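Local coordinates for beta-galactosidase (Bacteroides thetaiotaomicron, PDB 5MUI), which probably acts as an arabinofuranosidase that trims the plant pectin rhamnogalacturonan II, binding a glycan that contains beta-L-arabinofuranose, at residues Cys62-Arg67 and Lys334-Lys339; Thr209-Lys214 and Val223-Ala228; Glu329-Lys334 and Glu355-Ala360. All coordinates share one frame; numbering follows the deposited sequence. Where two conformers were deposited one is given.

How the contacts relate
The three contacts illustrate how a five-bladed beta-propeller gathers one binding site from distant parts of its chain. Contact 1 joins the innermost strands of two neighbouring blades, contact 2 is a hairpin within a third blade, and contact 3 links two strands of the blade that closes the ring. Centres of contacts 1 and 2, and of 1 and 3, lie about 15 Å apart; those of 2 and 3, on opposite sides of the chain's centre, about 25 Å. Contact 2 is nested within the loop closed by contact 1, whereas contacts 1 and 3 interleave, sharing K334 and strand 331-340. All three reach the arabinofuranose; contacts 1 and 3 also meet a rhamnose.

Contact 1. Residues Cys62-Arg67 and Lys334-Lys339; sequences CPTVFR and KSYVIK. With FUB (beta-L-arabinofuranose), chain B; RAM (alpha-L-rhamnopyranose), chain C.
The ring of Y336 lies against the backbone of T64 and V65, at the seam where two blades of a five-bladed beta-propeller meet. Strands 62-67 and 334-339 are the innermost of their blades and run almost parallel, 13° apart, with segment axes 6.6 Å from each other. No direct hydrogen bond joins them, so side chains and water do the joining.

The tight part centres on the tyrosine. One ring face receives the CA of T64, which stands 4.1 Å from the ring centroid and 26° off the normal in a CH-pi contact, while the amide N of V65 sits over the middle of that same face. T64 adds its methyl, CG2 meeting CE2 of Y336 at 3.5 Å, and H275 meets the tyrosine ring from elsewhere in the fold. Further along, V65 CG1 packs on I338 CG1 at 3.9 Å, the two branched chains meeting at a slant.

Elsewhere the seam is looser and watered. One water donates to V65 O at 2.9 Å and also bonds to the Y336 hydroxyl, tying the tyrosine's polar end back to the opposite strand; another lies between the carbonyls of P63 and S335. At the glycan end the strands hardly touch through side chains. There K334 holds CG anti to its carbonyl carbon (chi1 -52°) and extends straight beyond it, carrying the ammonium to the sugars: NZ donates to O5 of the arabinofuranose at 2.7 Å and to O3 of the rhamnose at 2.8 Å. A salt bridge to D61 probably steadies its charge. From the neighbouring blade, the sulfur of C62 approaches the same arabinofuranose oxygen, SG lying 3.5 Å from O5.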
loop_
_atom_site.group_PDB
_atom_site.type_symbol
_atom_site.label_atom_id
_atom_site.label_comp_id
_atom_site.label_asym_id
_atom_site.label_seq_id
_atom_site.Cartn_x
_atom_site.Cartn_y
_atom_site.Cartn_z
ATOM N N CYS A 62 -1.410 2.816 5.680
ATOM C CA CYS A 62 -1.351 1.589 4.847
ATOM C C CYS A 62 -2.611 0.699 4.892
ATOM O O CYS A 62 -2.536 -0.435 5.308
ATOM C CB CYS A 62 -0.118 0.744 5.224
ATOM S SG CYS A 62 1.495 1.573 5.056
ATOM N N PRO A 63 -3.771 1.199 4.426
ATOM C CA PRO A 63 -4.974 0.369 4.436
ATOM C C PRO A 63 -4.969 -0.725 3.345
ATOM O O PRO A 63 -4.472 -0.479 2.215
ATOM C CB PRO A 63 -6.094 1.391 4.181
ATOM C CG PRO A 63 -5.432 2.443 3.337
ATOM C CD PRO A 63 -4.040 2.561 3.929
ATOM N N THR A 64 -5.506 -1.905 3.678
ATOM C CA THR A 64 -5.842 -2.940 2.681
ATOM C C THR A 64 -7.254 -3.430 3.012
ATOM O O THR A 64 -7.466 -3.857 4.135
ATOM C CB THR A 64 -4.870 -4.167 2.687
ATOM O OG1 THR A 64 -3.482 -3.765 2.506
ATOM C CG2 THR A 64 -5.282 -5.190 1.587
ATOM N N VAL A 65 -8.218 -3.308 2.078
ATOM C CA VAL A 65 -9.624 -3.622 2.349
ATOM C C VAL A 65 -10.067 -4.867 1.572
ATOM O O VAL A 65 -9.791 -5.006 0.382
ATOM C CB VAL A 65 -10.567 -2.430 2.039
ATOM C CG1 VAL A 65 -12.010 -2.791 2.344
ATOM C CG2 VAL A 65 -10.177 -1.190 2.842
ATOM N N PHE A 66 -10.751 -5.776 2.260
ATOM C CA PHE A 66 -11.252 -6.991 1.653
ATOM C C PHE A 66 -12.563 -7.410 2.347
ATOM O O PHE A 66 -12.980 -6.785 3.305
ATOM C CB PHE A 66 -10.177 -8.115 1.684
ATOM C CG PHE A 66 -9.576 -8.387 3.049
ATOM C CD1 PHE A 66 -8.549 -7.579 3.560
ATOM C CD2 PHE A 66 -9.969 -9.500 3.791
ATOM C CE1 PHE A 66 -7.975 -7.856 4.810
ATOM C CE2 PHE A 66 -9.410 -9.770 5.041
ATOM C CZ PHE A 66 -8.406 -8.954 5.544
ATOM N N ARG A 67 -13.247 -8.417 1.817
ATOM C CA ARG A 67 -14.438 -8.919 2.510
ATOM C C ARG A 67 -14.482 -10.412 2.648
ATOM O O ARG A 67 -13.920 -11.146 1.838
ATOM C CB ARG A 67 -15.729 -8.448 1.853
ATOM C CG ARG A 67 -15.821 -8.685 0.376
ATOM C CD ARG A 67 -17.241 -8.377 -0.102
ATOM N NE ARG A 67 -18.171 -9.410 0.323
ATOM C CZ ARG A 67 -18.387 -10.581 -0.292
ATOM N NH1 ARG A 67 -17.761 -10.922 -1.434
ATOM N NH2 ARG A 67 -19.275 -11.428 0.243
ATOM N N LYS A 334 -1.351 7.357 -0.670
ATOM C CA LYS A 334 -1.442 5.909 -0.523
ATOM C C LYS A 334 -2.897 5.463 -0.795
ATOM O O LYS A 334 -3.828 6.197 -0.472
ATOM C CB LYS A 334 -0.866 5.431 0.812
ATOM C CG LYS A 334 0.547 5.973 1.024
ATOM C CD LYS A 334 1.137 5.471 2.309
ATOM C CE LYS A 334 2.485 6.114 2.585
ATOM N NZ LYS A 334 3.103 5.535 3.805
ATOM N N SER A 335 -3.093 4.334 -1.475
ATOM C CA SER A 335 -4.420 4.002 -2.048
ATOM C C SER A 335 -4.867 2.570 -1.782
ATOM O O SER A 335 -4.081 1.605 -1.883
ATOM C CB SER A 335 -4.437 4.170 -3.580
ATOM O OG SER A 335 -4.242 5.489 -4.050
ATOM N N TYR A 336 -6.141 2.425 -1.459
ATOM C CA TYR A 336 -6.837 1.167 -1.695
ATOM C C TYR A 336 -8.231 1.553 -2.193
ATOM O O TYR A 336 -8.878 2.385 -1.565
ATOM C CB TYR A 336 -6.925 0.274 -0.452
ATOM C CG TYR A 336 -6.924 -1.168 -0.830
ATOM C CD1 TYR A 336 -8.083 -1.791 -1.251
ATOM C CD2 TYR A 336 -5.725 -1.885 -0.894
ATOM C CE1 TYR A 336 -8.071 -3.117 -1.670
ATOM C CE2 TYR A 336 -5.706 -3.212 -1.309
ATOM C CZ TYR A 336 -6.876 -3.818 -1.687
ATOM O OH TYR A 336 -6.847 -5.138 -2.080
ATOM N N VAL A 337 -8.684 0.966 -3.299
ATOM C CA VAL A 337 -9.924 1.389 -3.968
ATOM C C VAL A 337 -10.935 0.221 -4.119
ATOM O O VAL A 337 -10.581 -0.857 -4.625
ATOM C CB VAL A 337 -9.625 2.041 -5.337
ATOM C CG1 VAL A 337 -10.881 2.683 -5.927
ATOM C CG2 VAL A 337 -8.546 3.108 -5.205
ATOM N N ILE A 338 -12.164 0.420 -3.643
ATOM C CA ILE A 338 -13.243 -0.573 -3.664
ATOM C C ILE A 338 -14.402 0.047 -4.486
ATOM O O ILE A 338 -14.826 1.169 -4.174
ATOM C CB ILE A 338 -13.778 -0.870 -2.242
ATOM C CG1 ILE A 338 -12.687 -1.462 -1.307
ATOM C CG2 ILE A 338 -15.006 -1.783 -2.281
ATOM C CD1 ILE A 338 -12.093 -2.780 -1.752
ATOM N N LYS A 339 -14.861 -0.638 -5.542
ATOM C CA LYS A 339 -16.143 -0.304 -6.176
ATOM C C LYS A 339 -17.188 -1.322 -5.703
ATOM O O LYS A 339 -17.001 -2.529 -5.882
ATOM C CB LYS A 339 -16.120 -0.263 -7.705
ATOM C CG LYS A 339 -17.451 0.313 -8.211
ATOM C CD LYS A 339 -17.571 0.475 -9.693
ATOM C CE LYS A 339 -18.962 0.978 -10.033
ATOM N NZ LYS A 339 -19.063 1.139 -11.495
HETATM O O5 FUB B . 3.445 3.093 2.626
HETATM C C5 FUB B . 4.606 2.503 3.250
HETATM C C4 FUB B . 5.972 3.021 2.776
HETATM O O4 FUB B . 6.490 4.050 3.642
HETATM C C3 FUB B . 6.052 3.605 1.383
HETATM O O3 FUB B . 6.145 2.584 0.375
HETATM C C2 FUB B . 7.311 4.473 1.489
HETATM O O2 FUB B . 7.375 5.523 0.511
HETATM C C1 FUB B . 7.325 4.979 2.936
HETATM C C1 RAM C . 8.194 8.197 3.544
HETATM C C2 RAM C . 7.146 7.209 4.102
HETATM C C3 RAM C . 5.970 7.983 4.693
HETATM C C4 RAM C . 5.342 8.895 3.625
HETATM C C5 RAM C . 6.429 9.796 2.983
HETATM C C6 RAM C . 5.906 10.559 1.766
HETATM O O2 RAM C . 6.813 6.331 3.113
HETATM O O3 RAM C . 5.028 7.009 5.197
HETATM O O4 RAM C . 4.263 9.677 4.196
HETATM O O5 RAM C . 7.576 9.047 2.556
HETATM O O HOH W 1 -2.720 1.193 1.019
HETATM O O HOH W 2 -9.263 -6.469 -2.031
#

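Contact 2. Residues Thr209-Lys214 and Val223-Ala228; sequences TVYWDK and VMFYNA. With FUB (beta-L-arabinofuranose), chain B.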
loop_
_atom_site.group_PDB
_atom_site.type_symbol
_atom_site.label_atom_id
_atom_site.label_comp_id
_atom_site.label_asym_id
_atom_site.label_seq_id
_atom_site.Cartn_x
_atom_site.Cartn_y
_atom_site.Cartn_z
ATOM N N THR A 209 3.008 -6.091 -2.809
ATOM C CA THR A 209 1.754 -6.840 -2.921
ATOM C C THR A 209 1.966 -7.990 -3.902
ATOM O O THR A 209 2.530 -7.790 -4.965
ATOM C CB THR A 209 0.545 -6.007 -3.436
ATOM O OG1 THR A 209 0.308 -4.901 -2.577
ATOM C CG2 THR A 209 -0.724 -6.837 -3.402
ATOM N N VAL A 210 1.464 -9.165 -3.554
ATOM C CA VAL A 210 1.527 -10.347 -4.451
ATOM C C VAL A 210 0.147 -10.677 -5.060
ATOM O O VAL A 210 -0.838 -10.783 -4.341
ATOM C CB VAL A 210 2.064 -11.587 -3.737
ATOM C CG1 VAL A 210 2.081 -12.792 -4.697
ATOM C CG2 VAL A 210 3.454 -11.347 -3.135
ATOM N N TYR A 211 0.128 -10.844 -6.389
ATOM C CA TYR A 211 -1.059 -11.164 -7.170
ATOM C C TYR A 211 -0.931 -12.577 -7.761
ATOM O O TYR A 211 0.171 -13.011 -8.068
ATOM C CB TYR A 211 -1.208 -10.146 -8.302
ATOM C CG TYR A 211 -1.367 -8.726 -7.791
ATOM C CD1 TYR A 211 -2.585 -8.281 -7.288
ATOM C CD2 TYR A 211 -0.278 -7.852 -7.758
ATOM C CE1 TYR A 211 -2.726 -6.990 -6.793
ATOM C CE2 TYR A 211 -0.398 -6.562 -7.264
ATOM C CZ TYR A 211 -1.629 -6.116 -6.800
ATOM O OH TYR A 211 -1.733 -4.812 -6.305
ATOM N N TRP A 212 -2.062 -13.273 -7.889
ATOM C CA TRP A 212 -2.140 -14.574 -8.553
ATOM C C TRP A 212 -2.592 -14.315 -9.984
ATOM O O TRP A 212 -3.759 -13.975 -10.211
ATOM C CB TRP A 212 -3.155 -15.481 -7.848
ATOM C CG TRP A 212 -2.904 -16.964 -8.020
ATOM C CD1 TRP A 212 -2.090 -17.575 -8.939
ATOM C CD2 TRP A 212 -3.510 -18.015 -7.263
ATOM N NE1 TRP A 212 -2.150 -18.951 -8.786
ATOM C CE2 TRP A 212 -3.017 -19.241 -7.763
ATOM C CE3 TRP A 212 -4.427 -18.039 -6.210
ATOM C CZ2 TRP A 212 -3.405 -20.466 -7.238
ATOM C CZ3 TRP A 212 -4.803 -19.250 -5.698
ATOM C CH2 TRP A 212 -4.294 -20.448 -6.206
ATOM N N ASP A 213 -1.658 -14.442 -10.926
ATOM C CA ASP A 213 -1.909 -14.261 -12.365
ATOM C C ASP A 213 -2.141 -15.638 -12.966
ATOM O O ASP A 213 -1.193 -16.365 -13.250
ATOM C CB ASP A 213 -0.716 -13.559 -13.021
ATOM C CG ASP A 213 -0.889 -13.352 -14.521
ATOM O OD1 ASP A 213 -2.014 -13.599 -15.053
ATOM O OD2 ASP A 213 0.113 -12.949 -15.158
ATOM N N LYS A 214 -3.417 -16.000 -13.113
ATOM C CA LYS A 214 -3.818 -17.271 -13.719
ATOM C C LYS A 214 -3.263 -17.433 -15.148
ATOM O O LYS A 214 -2.912 -18.535 -15.540
ATOM C CB LYS A 214 -5.351 -17.407 -13.743
ATOM N N VAL A 223 2.997 -12.904 -8.985
ATOM C CA VAL A 223 3.625 -11.685 -9.425
ATOM C C VAL A 223 3.583 -10.624 -8.311
ATOM O O VAL A 223 2.498 -10.187 -7.922
ATOM C CB VAL A 223 2.918 -11.118 -10.677
ATOM C CG1 VAL A 223 3.553 -9.792 -11.093
ATOM C CG2 VAL A 223 2.937 -12.161 -11.819
ATOM N N MET A 224 4.760 -10.204 -7.842
ATOM C CA MET A 224 4.889 -9.148 -6.821
ATOM C C MET A 224 5.245 -7.792 -7.445
ATOM O O MET A 224 6.205 -7.709 -8.211
ATOM C CB MET A 224 5.967 -9.527 -5.790
ATOM C CG MET A 224 6.164 -8.534 -4.621
ATOM S SD MET A 224 7.722 -8.873 -3.707
ATOM C CE MET A 224 7.290 -10.423 -2.915
ATOM N N PHE A 225 4.466 -6.755 -7.108
ATOM C CA PHE A 225 4.822 -5.365 -7.330
ATOM C C PHE A 225 5.301 -4.788 -6.015
ATOM O O PHE A 225 4.618 -4.942 -4.964
ATOM C CB PHE A 225 3.619 -4.548 -7.853
ATOM C CG PHE A 225 3.415 -4.678 -9.330
ATOM C CD1 PHE A 225 2.852 -5.832 -9.870
ATOM C CD2 PHE A 225 3.862 -3.677 -10.193
ATOM C CE1 PHE A 225 2.691 -5.955 -11.249
ATOM C CE2 PHE A 225 3.682 -3.777 -11.573
ATOM C CZ PHE A 225 3.100 -4.930 -12.096
ATOM N N TYR A 226 6.478 -4.161 -6.027
ATOM C CA TYR A 226 7.027 -3.556 -4.787
ATOM C C TYR A 226 7.822 -2.314 -5.074
ATOM O O TYR A 226 8.335 -2.157 -6.190
ATOM C CB TYR A 226 7.877 -4.541 -3.952
ATOM C CG TYR A 226 9.200 -5.044 -4.541
ATOM C CD1 TYR A 226 9.222 -5.900 -5.652
ATOM C CD2 TYR A 226 10.429 -4.731 -3.924
ATOM C CE1 TYR A 226 10.434 -6.418 -6.146
ATOM C CE2 TYR A 226 11.637 -5.247 -4.390
ATOM C CZ TYR A 226 11.651 -6.084 -5.510
ATOM O OH TYR A 226 12.863 -6.593 -5.986
ATOM N N ASN A 227 7.875 -1.392 -4.110
ATOM C CA ASN A 227 8.722 -0.194 -4.301
ATOM C C ASN A 227 9.914 -0.256 -3.368
ATOM O O ASN A 227 9.863 -0.953 -2.361
ATOM C CB ASN A 227 7.925 1.134 -4.237
ATOM C CG ASN A 227 7.234 1.370 -2.892
ATOM O OD1 ASN A 227 6.287 0.658 -2.541
ATOM N ND2 ASN A 227 7.639 2.433 -2.188
ATOM N N ALA A 228 10.985 0.440 -3.743
ATOM C CA ALA A 228 12.253 0.397 -3.040
ATOM C C ALA A 228 13.055 1.635 -3.354
ATOM O O ALA A 228 12.728 2.350 -4.307
ATOM C CB ALA A 228 13.028 -0.844 -3.467
HETATM O O5 FUB B . 3.445 3.093 2.626
HETATM C C5 FUB B . 4.606 2.503 3.250
HETATM C C4 FUB B . 5.972 3.021 2.776
HETATM O O4 FUB B . 6.490 4.050 3.642
HETATM C C3 FUB B . 6.052 3.605 1.383
HETATM O O3 FUB B . 6.145 2.584 0.375
HETATM C C2 FUB B . 7.311 4.473 1.489
HETATM O O2 FUB B . 7.375 5.523 0.511
HETATM C C1 FUB B . 7.325 4.979 2.936
#
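T209 pairs with F225 and Y211 with V223 as antiparallel hydrogen-bonded pairs, and between them V210 and M224 form a non-hydrogen-bonded pair whose CA atoms come within 4.3 Å. The bonds around Y211 are straight: its N donates to V223 O at 2.9 Å and 168°, and V223 N returns a bond to Y211 O at 174°. Between the two pairs, M224 CA adds a CH...O contact to T209 O at 3.3 Å.

On one face of the sheet V210 CG2 touches the terminal methyl CE of M224 at 4.0 Å, the methionine chain bending at its last torsion to bring that methyl back. The other face carries Y211, V223 and F225; Y211 CE2 meets F225 CD1 at 4.2 Å, and the tyrosine hydroxyl is tied to the backbone N of I276. At the turn end, D213 CB rests on V223 CG2, its carboxylate bonded to T217.

N227 lies farther along the second strand, past the end of segment 209-214, where its backbone pairs with Y206. Its CG sits between the backbone N and the carbonyl carbon (chi1 61°), and from there ND2 donates to O3 of the arabinofuranose at 3.0 Å, with OD1 weakly bonded to the N of D273. With an alanine here, the sugar's O3 would probably be left without its amide donor and this edge of the ring less firmly held.

Such a hairpin forms the two inner strands of a propeller blade, its second strand carrying a sugar-binding residue into the central pocket.

Contact 3. Residues Glu329-Lys334 and Glu355-Ala360; sequences ELFAHK and EQRGIA. With RAM (alpha-L-rhamnopyranose), chain C; FUB (beta-L-arabinofuranose), chain B.
H333 and R357 converge on one hydroxyl of the bound rhamnose, O4, with H333 CE1 only 3.7 Å from R357 NH1. Hydrogen bonding dominates this end of the contact. H333 NE2 meets O4 at 2.6 Å in an almost perfectly straight bond (178°), and the sugar oxygen lies near the plane of the imidazole. From the other segment R357 presents both arms of its guanidinium, NH1 and NH2 each donating to O4 at 3.0 Å, with the oxygen in the guanidinium plane. Three bonds thus grip a single hydroxyl. The arginine gets there with CG anti to N (chi1 -176°) and a bend at its third torsion, and the imidazole's rotation is fixed by a bond from ND1 to the C349 carbonyl.

Charge forms a second group. K334 NZ and R357 NH1 lie 4.0 Å apart, and both form salt bridges with D61 OD2, which probably balances their charge.

The strands involved, 331-340 and 357-363, belong to one propeller blade but are not neighbours: strand 343-351 runs between them, and the segment axes stay 9.1 Å apart. At the start of the first, L330 and F331 both face V351 in a classic beta bulge.

The remaining contacts are van der Waals ones, made round two rings. The F331 ring turns its edge to R357, CE2 lying 4.0 Å from NH2 with ring and guanidinium planes 63° apart. L330 CG and, on the opposite face, the rhamnose methyl C6 lie over the rim of the F331 ring. F331 CB stands over the middle of the H333 imidazole, and K334 CE toward the rim of its other face.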
loop_
_atom_site.group_PDB
_atom_site.type_symbol
_atom_site.label_atom_id
_atom_site.label_comp_id
_atom_site.label_asym_id
_atom_site.label_seq_id
_atom_site.Cartn_x
_atom_site.Cartn_y
_atom_site.Cartn_z
ATOM N N GLU A 329 -4.002 18.229 4.983
ATOM C CA GLU A 329 -3.434 19.447 4.441
ATOM C C GLU A 329 -1.983 19.351 4.017
ATOM O O GLU A 329 -1.551 20.145 3.194
ATOM C CB GLU A 329 -3.622 20.611 5.448
ATOM C CG GLU A 329 -2.789 20.477 6.715
ATOM C CD GLU A 329 -3.161 21.475 7.798
ATOM O OE1 GLU A 329 -3.806 22.506 7.480
ATOM O OE2 GLU A 329 -2.795 21.218 8.967
ATOM N N LEU A 330 -1.234 18.390 4.554
ATOM C CA LEU A 330 0.156 18.165 4.172
ATOM C C LEU A 330 0.298 17.049 3.114
ATOM O O LEU A 330 0.876 17.284 2.029
ATOM C CB LEU A 330 1.037 17.887 5.411
ATOM C CG LEU A 330 2.518 17.574 5.143
ATOM C CD1 LEU A 330 3.227 18.736 4.450
ATOM C CD2 LEU A 330 3.231 17.146 6.419
ATOM N N PHE A 331 -0.190 15.847 3.430
ATOM C CA PHE A 331 -0.107 14.712 2.516
ATOM C C PHE A 331 -1.484 14.081 2.409
ATOM O O PHE A 331 -2.143 13.881 3.429
ATOM C CB PHE A 331 0.828 13.573 2.990
ATOM C CG PHE A 331 2.276 13.941 3.236
ATOM C CD1 PHE A 331 2.969 14.813 2.437
ATOM C CD2 PHE A 331 2.979 13.263 4.237
ATOM C CE1 PHE A 331 4.317 15.065 2.679
ATOM C CE2 PHE A 331 4.313 13.522 4.496
ATOM C CZ PHE A 331 4.985 14.434 3.715
ATOM N N ALA A 332 -1.877 13.714 1.188
ATOM C CA ALA A 332 -3.082 12.927 0.931
ATOM C C ALA A 332 -2.696 11.842 -0.069
ATOM O O ALA A 332 -2.621 12.097 -1.283
ATOM C CB ALA A 332 -4.207 13.808 0.400
ATOM N N HIS A 333 -2.402 10.661 0.463
ATOM C CA HIS A 333 -1.557 9.704 -0.215
ATOM C C HIS A 333 -1.694 8.269 0.246
ATOM O O HIS A 333 -2.066 8.013 1.382
ATOM C CB HIS A 333 -0.091 10.178 -0.170
ATOM C CG HIS A 333 0.595 10.040 1.158
ATOM N ND1 HIS A 333 -0.080 9.982 2.362
ATOM C CD2 HIS A 333 1.922 9.942 1.459
ATOM C CE1 HIS A 333 0.804 9.847 3.348
ATOM N NE2 HIS A 333 2.028 9.831 2.830
ATOM N N LYS A 334 -1.351 7.357 -0.670
ATOM C CA LYS A 334 -1.442 5.909 -0.523
ATOM C C LYS A 334 -2.897 5.463 -0.795
ATOM O O LYS A 334 -3.828 6.197 -0.472
ATOM C CB LYS A 334 -0.866 5.431 0.812
ATOM C CG LYS A 334 0.547 5.973 1.024
ATOM C CD LYS A 334 1.137 5.471 2.309
ATOM C CE LYS A 334 2.485 6.114 2.585
ATOM N NZ LYS A 334 3.103 5.535 3.805
ATOM N N GLU A 355 1.584 16.859 11.615
ATOM C CA GLU A 355 2.078 15.506 11.354
ATOM C C GLU A 355 1.268 14.404 12.040
ATOM O O GLU A 355 1.738 13.259 12.136
ATOM C CB GLU A 355 3.602 15.395 11.569
ATOM C CG GLU A 355 4.391 16.369 10.691
ATOM C CD GLU A 355 5.817 15.902 10.454
ATOM O OE1 GLU A 355 6.185 15.666 9.279
ATOM O OE2 GLU A 355 6.568 15.744 11.447
ATOM N N GLN A 356 0.009 14.709 12.378
ATOM C CA GLN A 356 -0.950 13.684 12.819
ATOM C C GLN A 356 -1.291 12.857 11.570
ATOM O O GLN A 356 -1.386 13.410 10.463
ATOM C CB GLN A 356 -2.206 14.281 13.453
ATOM C CG GLN A 356 -1.942 15.201 14.656
ATOM C CD GLN A 356 -3.186 15.901 15.169
ATOM O OE1 GLN A 356 -3.880 16.580 14.431
ATOM N NE2 GLN A 356 -3.463 15.737 16.440
ATOM N N ARG A 357 -1.431 11.550 11.747
ATOM C CA ARG A 357 -1.529 10.596 10.618
ATOM C C ARG A 357 -2.586 9.517 10.868
ATOM O O ARG A 357 -2.539 8.831 11.900
ATOM C CB ARG A 357 -0.169 9.925 10.402
ATOM C CG ARG A 357 -0.076 8.978 9.197
ATOM C CD ARG A 357 1.349 8.422 9.001
ATOM N NE ARG A 357 2.334 9.397 8.523
ATOM C CZ ARG A 357 2.857 9.455 7.302
ATOM N NH1 ARG A 357 2.516 8.582 6.352
ATOM N NH2 ARG A 357 3.763 10.402 7.015
ATOM N N GLY A 358 -3.499 9.362 9.915
ATOM C CA GLY A 358 -4.606 8.384 9.963
ATOM C C GLY A 358 -5.113 7.990 8.595
ATOM O O GLY A 358 -4.506 8.388 7.595
ATOM N N ILE A 359 -6.197 7.180 8.550
ATOM C CA ILE A 359 -6.800 6.699 7.288
ATOM C C ILE A 359 -8.135 7.389 7.052
ATOM O O ILE A 359 -8.971 7.443 7.967
ATOM C CB ILE A 359 -6.956 5.165 7.272
ATOM C CG1 ILE A 359 -5.540 4.542 7.317
ATOM C CG2 ILE A 359 -7.753 4.687 6.040
ATOM C CD1 ILE A 359 -5.414 3.062 7.655
ATOM N N ALA A 360 -8.329 7.898 5.834
ATOM C CA ALA A 360 -9.543 8.634 5.429
ATOM C C ALA A 360 -10.130 8.025 4.144
ATOM O O ALA A 360 -9.536 7.144 3.538
ATOM C CB ALA A 360 -9.218 10.113 5.232
HETATM C C1 RAM C . 8.194 8.197 3.544
HETATM C C2 RAM C . 7.146 7.209 4.102
HETATM C C3 RAM C . 5.970 7.983 4.693
HETATM C C4 RAM C . 5.342 8.895 3.625
HETATM C C5 RAM C . 6.429 9.796 2.983
HETATM C C6 RAM C . 5.906 10.559 1.766
HETATM O O2 RAM C . 6.813 6.331 3.113
HETATM O O3 RAM C . 5.028 7.009 5.197
HETATM O O4 RAM C . 4.263 9.677 4.196
HETATM O O5 RAM C . 7.576 9.047 2.556
HETATM O O5 FUB B . 3.445 3.093 2.626
HETATM C C5 FUB B . 4.606 2.503 3.250
HETATM C C4 FUB B . 5.972 3.021 2.776
HETATM O O4 FUB B . 6.490 4.050 3.642
HETATM C C3 FUB B . 6.052 3.605 1.383
HETATM O O3 FUB B . 6.145 2.584 0.375
HETATM C C2 FUB B . 7.311 4.473 1.489
HETATM O O2 FUB B . 7.375 5.523 0.511
HETATM C C1 FUB B . 7.325 4.979 2.936
#